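Local coordinates for Ice-binding protein (Flavobacteriaceae bacterium, PDB 5UYT), which probably binds ice through a beta-solenoid built of stacked parallel strands and so acts as a bacterial antifreeze protein, at residues V21-L26 and I192-V197; T30-T35 and D47-D52; E151-L156 and A172-S177. All coordinates share one frame; numbering follows the deposited sequence.

Contact 1. Residues V21-L26 and I192-V197; sequences VTNTGL and ITVTGV
Thr22 and Val194 carry the straightest link between the two strands, Val194 N donating to Thr22 O at 2.9 Å. Thr22 N to Ile192 O, Thr24 N to Val194 O and Gly196 N to Thr24 O complete the parallel pairing. Asn23 uses its amide to brace the next turn: ND2 donates in the amide plane to Gly25 O at 3.0 Å, while OD1 hydrogen-bonds to Ser27 OG. CG lies anti to the backbone N (chi1 178°), and the side chain crosses that of Val194 at about a right angle, OD1 3.5 Å from Val194 CG2. An alanine here would probably leave Gly25 O and Ser27 without these amide mates and the turn less firmly held. The strands are adjoining rungs of a right-handed beta-helix, and Thr22, Thr24, Thr193 and Thr195 line this part of its outer face in Thr-X-Thr pairs, consistent with ice binding. One water joins Thr22 OG1, Thr193 OG1 and Ile192 O; another bridges Thr24 OG1 and Val194 O. Thr24 and Thr195 stand side by side, Thr195 CG2 lying 3.7 Å from Thr24 CB. On the inner face, where branched apolar residues suit the interior, Val21 CG2 meets Ile192 CB at 4.2 Å.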
loop_
_atom_site.group_PDB
_atom_site.type_symbol
_atom_site.label_atom_id
_atom_site.label_comp_id
_atom_site.label_asym_id
_atom_site.label_seq_id
_atom_site.Cartn_x
_atom_site.Cartn_y
_atom_site.Cartn_z
ATOM N N VAL A 21 -12.572 -11.700 -13.355
ATOM C CA VAL A 21 -11.905 -10.451 -13.021
ATOM C C VAL A 21 -10.476 -10.547 -13.577
ATOM O O VAL A 21 -9.703 -11.437 -13.187
ATOM C CB VAL A 21 -11.906 -10.232 -11.498
ATOM C CG1 VAL A 21 -11.115 -8.980 -11.119
ATOM C CG2 VAL A 21 -13.330 -10.151 -10.981
ATOM N N THR A 22 -10.154 -9.656 -14.516
ATOM C CA THR A 22 -8.914 -9.759 -15.286
ATOM C C THR A 22 -8.154 -8.439 -15.290
ATOM O O THR A 22 -8.759 -7.380 -15.455
ATOM C CB THR A 22 -9.212 -10.136 -16.754
ATOM O OG1 THR A 22 -10.110 -11.260 -16.787
ATOM C CG2 THR A 22 -7.890 -10.504 -17.482
ATOM N N ASN A 23 -6.832 -8.529 -15.153
ATOM C CA ASN A 23 -5.929 -7.381 -15.306
ATOM C C ASN A 23 -5.006 -7.520 -16.523
ATOM O O ASN A 23 -4.654 -8.639 -16.939
ATOM C CB ASN A 23 -5.053 -7.217 -14.047
ATOM C CG ASN A 23 -4.069 -6.064 -14.178
ATOM O OD1 ASN A 23 -4.478 -4.899 -14.237
ATOM N ND2 ASN A 23 -2.770 -6.378 -14.254
ATOM N N THR A 24 -4.624 -6.376 -17.085
ATOM C CA THR A 24 -3.547 -6.303 -18.074
ATOM C C THR A 24 -2.606 -5.176 -17.690
ATOM O O THR A 24 -3.066 -4.098 -17.311
ATOM C CB THR A 24 -4.072 -5.947 -19.466
ATOM O OG1 THR A 24 -5.070 -6.901 -19.860
ATOM C CG2 THR A 24 -2.913 -5.934 -20.481
ATOM N N GLY A 25 -1.299 -5.416 -17.829
ATOM C CA GLY A 25 -0.305 -4.377 -17.578
ATOM C C GLY A 25 -0.072 -4.053 -16.110
ATOM O O GLY A 25 -0.451 -4.816 -15.210
ATOM N N LEU A 26 0.551 -2.902 -15.871
ATOM C CA LEU A 26 0.922 -2.514 -14.506
ATOM C C LEU A 26 -0.229 -1.725 -13.882
ATOM O O LEU A 26 -0.517 -0.615 -14.307
ATOM C CB LEU A 26 2.230 -1.689 -14.509
ATOM C CG LEU A 26 2.786 -1.280 -13.129
ATOM C CD1 LEU A 26 3.178 -2.522 -12.312
ATOM C CD2 LEU A 26 3.969 -0.292 -13.249
ATOM N N ILE A 192 -15.282 -8.096 -14.694
ATOM C CA ILE A 192 -14.560 -6.841 -14.483
ATOM C C ILE A 192 -13.244 -6.943 -15.252
ATOM O O ILE A 192 -12.474 -7.877 -15.045
ATOM C CB ILE A 192 -14.300 -6.567 -12.978
ATOM C CG1 ILE A 192 -15.642 -6.403 -12.244
ATOM C CG2 ILE A 192 -13.389 -5.335 -12.804
ATOM C CD1 ILE A 192 -15.556 -6.371 -10.724
ATOM N N THR A 193 -12.979 -5.974 -16.124
ATOM C CA THR A 193 -11.772 -5.991 -16.948
ATOM C C THR A 193 -11.047 -4.676 -16.724
ATOM O O THR A 193 -11.623 -3.599 -16.960
ATOM C CB THR A 193 -12.154 -6.111 -18.441
ATOM O OG1 THR A 193 -12.946 -7.281 -18.630
ATOM C CG2 THR A 193 -10.902 -6.203 -19.335
ATOM N N VAL A 194 -9.807 -4.735 -16.231
ATOM C CA VAL A 194 -9.044 -3.514 -16.013
ATOM C C VAL A 194 -7.702 -3.594 -16.751
ATOM O O VAL A 194 -7.129 -4.661 -16.883
ATOM C CB VAL A 194 -8.842 -3.206 -14.500
ATOM C CG1 VAL A 194 -10.192 -3.122 -13.797
ATOM C CG2 VAL A 194 -7.921 -4.239 -13.818
ATOM N N THR A 195 -7.211 -2.472 -17.243
ATOM C CA THR A 195 -5.940 -2.480 -17.970
ATOM C C THR A 195 -5.140 -1.248 -17.535
ATOM O O THR A 195 -5.524 -0.113 -17.828
ATOM C CB THR A 195 -6.155 -2.552 -19.519
ATOM O OG1 THR A 195 -6.908 -1.418 -19.940
ATOM C CG2 THR A 195 -6.972 -3.769 -19.911
ATOM N N GLY A 196 -4.037 -1.466 -16.819
ATOM C CA GLY A 196 -3.150 -0.382 -16.427
ATOM C C GLY A 196 -3.858 0.676 -15.590
ATOM O O GLY A 196 -3.723 1.873 -15.855
ATOM N N VAL A 197 -4.595 0.245 -14.565
ATOM C CA VAL A 197 -5.400 1.180 -13.796
ATOM C C VAL A 197 -4.816 1.471 -12.414
ATOM O O VAL A 197 -3.937 0.763 -11.932
ATOM C CB VAL A 197 -6.856 0.709 -13.631
ATOM C CG1 VAL A 197 -7.456 0.437 -15.004
ATOM C CG2 VAL A 197 -6.926 -0.540 -12.748
HETATM O O HOH W 1 -12.752 -9.986 -16.962
HETATM O O HOH W 2 -7.592 -7.067 -18.402
#

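Contact 2. Residues T30-T35 and D47-D52; sequences TGDVGT and DGVMQD
Asp32 reaches across to Val49 and Gln51 with both carboxylate oxygens. OD1 accepts Val49 N at 2.8 Å and OD2 accepts Gln51 NE2 at 3.1 Å, each donor standing well above the carboxylate plane. CG sits beside the backbone N (chi1 -69°), and the carboxylate and amide planes are turned 67° apart. Two nearly straight bonds fix the rotation of the carboxylate, whose charge suits two N-H donors, while Gln51 OE1 is taken by Asn54. Backbone bonds flank this grip: Gly31 N to Asp47 O before it, then Val33 N to Val49 O, Gln51 N to Val33 O and a longer Thr35 N to Gln51 O. At Val49 N a side-chain oxygen serves as acceptor in a row otherwise made of main-chain carbonyls. The paired strands 32-35 and 50-52 belong to a side of the beta-helix near helix 55-73, which Gln51 touches. Glycines allow the close approach: a beta-carbon on Gly34 would run into Gln51 O, and one on Gly48 into Gly31 O. Gly31 O, buried without a hydrogen-bond partner, has Gly48 CA 3.5 Å away. Two waters bridge the segments. One accepts from Thr30 OG1, which also bonds Arg200 NH1, and donates to Asp47 OD2; Asp47 also bonds to Tyr312 and Thr308, tying this end to the second ice-binding-like region. Another donates to Val33 O and to Asp52 OD1, which Ser40 N also bonds. Among apolar contacts, Met50 curls beside Val33, bringing CE to 3.6 Å from Val33 CG1, a reach its flexible thioether permits.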
loop_
_atom_site.group_PDB
_atom_site.type_symbol
_atom_site.label_atom_id
_atom_site.label_comp_id
_atom_site.label_asym_id
_atom_site.label_seq_id
_atom_site.Cartn_x
_atom_site.Cartn_y
_atom_site.Cartn_z
ATOM N N THR A 30 -5.469 -0.840 -4.273
ATOM C CA THR A 30 -5.567 -0.878 -2.814
ATOM C C THR A 30 -6.980 -1.290 -2.435
ATOM O O THR A 30 -7.922 -0.549 -2.671
ATOM C CB THR A 30 -5.249 0.478 -2.166
ATOM O OG1 THR A 30 -3.951 0.889 -2.586
ATOM C CG2 THR A 30 -5.271 0.345 -0.606
ATOM N N GLY A 31 -7.089 -2.447 -1.802
ATOM C CA GLY A 31 -8.372 -3.067 -1.478
ATOM C C GLY A 31 -8.320 -4.516 -1.933
ATOM O O GLY A 31 -7.487 -4.887 -2.796
ATOM N N ASP A 32 -9.237 -5.333 -1.416
ATOM C CA ASP A 32 -9.327 -6.703 -1.908
ATOM C C ASP A 32 -9.780 -6.720 -3.382
ATOM O O ASP A 32 -10.456 -5.786 -3.863
ATOM C CB ASP A 32 -10.251 -7.553 -1.035
ATOM C CG ASP A 32 -9.692 -7.826 0.360
ATOM O OD1 ASP A 32 -8.549 -7.408 0.666
ATOM O OD2 ASP A 32 -10.420 -8.456 1.167
ATOM N N VAL A 33 -9.479 -7.830 -4.062
ATOM C CA VAL A 33 -9.883 -8.061 -5.454
ATOM C C VAL A 33 -10.507 -9.445 -5.489
ATOM O O VAL A 33 -9.923 -10.412 -4.993
ATOM C CB VAL A 33 -8.653 -8.042 -6.398
ATOM C CG1 VAL A 33 -9.037 -8.503 -7.818
ATOM C CG2 VAL A 33 -8.014 -6.650 -6.420
ATOM N N GLY A 34 -11.686 -9.573 -6.072
ATOM C CA GLY A 34 -12.257 -10.897 -6.069
ATOM C C GLY A 34 -13.515 -11.120 -6.853
ATOM O O GLY A 34 -14.112 -10.181 -7.406
ATOM N N THR A 35 -13.900 -12.388 -6.890
ATOM C CA THR A 35 -15.138 -12.809 -7.517
ATOM C C THR A 35 -15.696 -13.985 -6.720
ATOM O O THR A 35 -14.950 -14.833 -6.224
ATOM C CB THR A 35 -14.917 -13.169 -9.007
ATOM O OG1 THR A 35 -15.941 -14.073 -9.452
ATOM C CG2 THR A 35 -13.512 -13.807 -9.221
ATOM N N ASP A 47 -2.269 -4.320 -2.967
ATOM C CA ASP A 47 -2.374 -4.043 -1.537
ATOM C C ASP A 47 -3.768 -4.433 -1.063
ATOM O O ASP A 47 -4.627 -3.574 -0.823
ATOM C CB ASP A 47 -2.086 -2.561 -1.192
ATOM C CG ASP A 47 -2.086 -2.317 0.298
ATOM O OD1 ASP A 47 -1.990 -3.319 1.035
ATOM O OD2 ASP A 47 -2.165 -1.145 0.762
ATOM N N GLY A 48 -3.961 -5.734 -0.881
ATOM C CA GLY A 48 -5.266 -6.304 -0.563
ATOM C C GLY A 48 -5.164 -7.802 -0.776
ATOM O O GLY A 48 -4.147 -8.300 -1.295
ATOM N N VAL A 49 -6.207 -8.521 -0.373
ATOM C CA VAL A 49 -6.207 -9.985 -0.506
ATOM C C VAL A 49 -6.905 -10.372 -1.787
ATOM O O VAL A 49 -7.981 -9.810 -2.134
ATOM C CB VAL A 49 -6.897 -10.646 0.708
ATOM C CG1 VAL A 49 -6.943 -12.175 0.581
ATOM C CG2 VAL A 49 -6.208 -10.186 1.992
ATOM N N MET A 50 -6.310 -11.327 -2.502
ATOM C CA MET A 50 -6.983 -11.937 -3.665
ATOM C C MET A 50 -8.002 -12.948 -3.152
ATOM O O MET A 50 -7.618 -14.019 -2.680
ATOM C CB MET A 50 -5.946 -12.590 -4.613
ATOM C CG MET A 50 -4.818 -11.637 -5.044
ATOM S SD MET A 50 -5.371 -10.081 -5.784
ATOM C CE MET A 50 -6.172 -10.677 -7.282
ATOM N N GLN A 51 -9.303 -12.619 -3.241
ATOM C CA GLN A 51 -10.378 -13.442 -2.676
ATOM C C GLN A 51 -11.155 -14.128 -3.801
ATOM O O GLN A 51 -11.803 -13.441 -4.593
ATOM C CB GLN A 51 -11.372 -12.568 -1.886
ATOM C CG GLN A 51 -10.761 -11.624 -0.852
ATOM C CD GLN A 51 -10.413 -12.340 0.445
ATOM O OE1 GLN A 51 -10.282 -13.558 0.478
ATOM N NE2 GLN A 51 -10.192 -11.570 1.501
ATOM N N ASP A 52 -11.074 -15.454 -3.883
ATOM C CA ASP A 52 -11.698 -16.210 -4.989
ATOM C C ASP A 52 -12.652 -17.243 -4.409
ATOM O O ASP A 52 -12.205 -18.161 -3.732
ATOM C CB ASP A 52 -10.623 -16.910 -5.849
ATOM C CG ASP A 52 -9.619 -15.916 -6.487
ATOM O OD1 ASP A 52 -10.061 -14.829 -6.978
ATOM O OD2 ASP A 52 -8.394 -16.234 -6.497
HETATM O O HOH W 3 -2.057 0.995 -0.803
HETATM O O HOH W 4 -8.895 -12.517 -6.659
#

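Contact 3. Residues E151-L156 and A172-S177; sequences EGLVDL and AIVLQS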
loop_
_atom_site.group_PDB
_atom_site.type_symbol
_atom_site.label_atom_id
_atom_site.label_comp_id
_atom_site.label_asym_id
_atom_site.label_seq_id
_atom_site.Cartn_x
_atom_site.Cartn_y
_atom_site.Cartn_z
ATOM N N GLU A 151 -27.530 0.618 -14.355
ATOM C CA GLU A 151 -28.291 -0.502 -14.944
ATOM C C GLU A 151 -27.787 -0.796 -16.352
ATOM O O GLU A 151 -28.551 -0.720 -17.336
ATOM C CB GLU A 151 -29.796 -0.194 -15.004
ATOM C CG GLU A 151 -30.413 0.293 -13.703
ATOM C CD GLU A 151 -30.325 -0.723 -12.585
ATOM O OE1 GLU A 151 -30.273 -1.936 -12.882
ATOM O OE2 GLU A 151 -30.306 -0.287 -11.411
ATOM N N GLY A 152 -26.504 -1.120 -16.456
ATOM C CA GLY A 152 -25.914 -1.406 -17.762
ATOM C C GLY A 152 -24.400 -1.355 -17.714
ATOM O O GLY A 152 -23.808 -1.084 -16.659
ATOM N N LEU A 153 -23.774 -1.609 -18.860
ATOM C CA LEU A 153 -22.294 -1.645 -18.936
ATOM C C LEU A 153 -21.629 -0.352 -18.423
ATOM O O LEU A 153 -22.024 0.749 -18.832
ATOM C CB LEU A 153 -21.869 -1.908 -20.396
ATOM C CG LEU A 153 -20.379 -1.757 -20.735
ATOM C CD1 LEU A 153 -19.568 -2.886 -20.116
ATOM C CD2 LEU A 153 -20.157 -1.697 -22.247
ATOM N N VAL A 154 -20.634 -0.492 -17.536
ATOM C CA VAL A 154 -19.804 0.628 -17.114
ATOM C C VAL A 154 -18.525 0.547 -17.946
ATOM O O VAL A 154 -17.799 -0.451 -17.874
ATOM C CB VAL A 154 -19.477 0.595 -15.604
ATOM C CG1 VAL A 154 -18.545 1.754 -15.242
ATOM C CG2 VAL A 154 -20.752 0.678 -14.778
ATOM N N ASP A 155 -18.268 1.571 -18.761
ATOM C CA ASP A 155 -17.031 1.592 -19.566
ATOM C C ASP A 155 -16.358 2.950 -19.442
ATOM O O ASP A 155 -16.868 3.958 -19.968
ATOM C CB ASP A 155 -17.319 1.260 -21.041
ATOM C CG ASP A 155 -16.053 0.875 -21.802
ATOM O OD1 ASP A 155 -15.097 1.681 -21.810
ATOM O OD2 ASP A 155 -16.023 -0.214 -22.415
ATOM N N LEU A 156 -15.238 2.985 -18.727
ATOM C CA LEU A 156 -14.523 4.233 -18.534
ATOM C C LEU A 156 -13.326 4.310 -19.459
ATOM O O LEU A 156 -12.455 3.429 -19.429
ATOM C CB LEU A 156 -14.134 4.430 -17.054
ATOM C CG LEU A 156 -15.337 4.319 -16.099
ATOM C CD1 LEU A 156 -14.880 4.704 -14.697
ATOM C CD2 LEU A 156 -16.494 5.223 -16.525
ATOM N N ALA A 172 -21.272 -5.725 -16.896
ATOM C CA ALA A 172 -19.807 -5.736 -16.745
ATOM C C ALA A 172 -19.259 -4.334 -16.455
ATOM O O ALA A 172 -19.966 -3.319 -16.613
ATOM C CB ALA A 172 -19.150 -6.331 -17.995
ATOM N N ILE A 173 -18.010 -4.295 -16.001
ATOM C CA ILE A 173 -17.278 -3.054 -15.817
ATOM C C ILE A 173 -15.959 -3.163 -16.566
ATOM O O ILE A 173 -15.241 -4.156 -16.421
ATOM C CB ILE A 173 -16.999 -2.762 -14.318
ATOM C CG1 ILE A 173 -18.322 -2.751 -13.533
ATOM C CG2 ILE A 173 -16.239 -1.421 -14.166
ATOM C CD1 ILE A 173 -18.149 -2.585 -12.028
ATOM N N VAL A 174 -15.637 -2.142 -17.353
ATOM C CA VAL A 174 -14.421 -2.140 -18.144
ATOM C C VAL A 174 -13.714 -0.808 -17.846
ATOM O O VAL A 174 -14.284 0.272 -18.095
ATOM C CB VAL A 174 -14.702 -2.267 -19.665
ATOM C CG1 VAL A 174 -13.386 -2.237 -20.447
ATOM C CG2 VAL A 174 -15.502 -3.534 -19.998
ATOM N N LEU A 175 -12.486 -0.900 -17.329
ATOM C CA LEU A 175 -11.695 0.270 -16.984
ATOM C C LEU A 175 -10.481 0.276 -17.883
ATOM O O LEU A 175 -9.611 -0.581 -17.770
ATOM C CB LEU A 175 -11.280 0.229 -15.500
ATOM C CG LEU A 175 -12.414 0.113 -14.464
ATOM C CD1 LEU A 175 -11.811 0.241 -13.073
ATOM C CD2 LEU A 175 -13.519 1.142 -14.684
ATOM N N GLN A 176 -10.435 1.242 -18.786
ATOM C CA GLN A 176 -9.413 1.271 -19.818
ATOM C C GLN A 176 -8.095 1.874 -19.301
ATOM O O GLN A 176 -8.031 2.328 -18.161
ATOM C CB GLN A 176 -9.950 2.048 -21.021
ATOM C CG GLN A 176 -11.078 1.351 -21.789
ATOM C CD GLN A 176 -11.481 2.111 -23.040
ATOM O OE1 GLN A 176 -10.623 2.480 -23.851
ATOM N NE2 GLN A 176 -12.788 2.355 -23.212
ATOM N N SER A 177 -7.064 1.864 -20.153
ATOM C CA SER A 177 -5.714 2.288 -19.809
ATOM C C SER A 177 -5.703 3.607 -19.031
ATOM O O SER A 177 -6.246 4.610 -19.498
ATOM C CB SER A 177 -4.897 2.429 -21.101
ATOM O OG SER A 177 -3.613 2.955 -20.800
#
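Leu156 and Leu175 form the closest apolar contact between these strands, their side chains lying side by side on the buried face with Leu156 CD1 3.8 Å from Leu175 CD2. Both place CG beside the backbone N (chi1 -54° and -56°), a shared setting that starts the two chains in the same direction. Next to them Val154 CG1 meets Ile173 CG2 at 4.1 Å, and both residues also press on Ala168 of strand 165-168. These bulky aliphatic chains fill the inside of the solenoid, layer upon layer. Between the backbones, Val154 N binds Ala172 O, Val174 N binds Val154 O at 2.8 Å, Leu156 N binds Val174 O, and Gln176 N binds Leu156 O. The strands are neighbouring rungs of the right-handed beta-helix, one coil apart and nearly parallel, between strand 127-129 and strand 192-195 of the same sheet. The outer face is looser and mixed in chemistry. Asp155 and Gln176 meet there: Gln176 NE2 donates to Asp155 OD1 at 2.8 Å, meeting the syn lone pair of that oxygen, which lies in the amide plane. The carboxylate and amide planes stand 87° apart. The extended chain of Gln176 passes over Leu156 O, its CG 3.4 Å from that oxygen, before the amide reaches the acid. Asp155 OD2 instead lies against Val174 CB at 3.7 Å, an aliphatic neighbour that gives the charge no hydrogen bond. At the other end the exposed Leu153 lays CD1 at 4.1 Å from both Ala172 CB and Val174 CG2, a thin apolar patch on the surface.

Contacts 1 and 3 hold the same sheet: strand 192-195 lies beside strand 173-175, and Thr193 probably hydrogen-bonds through its backbone to Ile173 and Leu175. Each turns one face inward and one toward solvent. The inner faces are largely apolar, though contact 1 keeps the amide of Asn23 there; the outer faces differ, with threonines and ordered water in contact 1, an acid-amide pair with aliphatic neighbours in contact 3. Contact 2, on another side of the solenoid, is the most enclosed, seven of its twelve touching residues being buried, and relies on glycines and a carboxylate grip. It meets contact 1 where Val21 packs against Val33, Gly34 and Thr35, but stays about 10 Å from contact 3 at the nearest atoms.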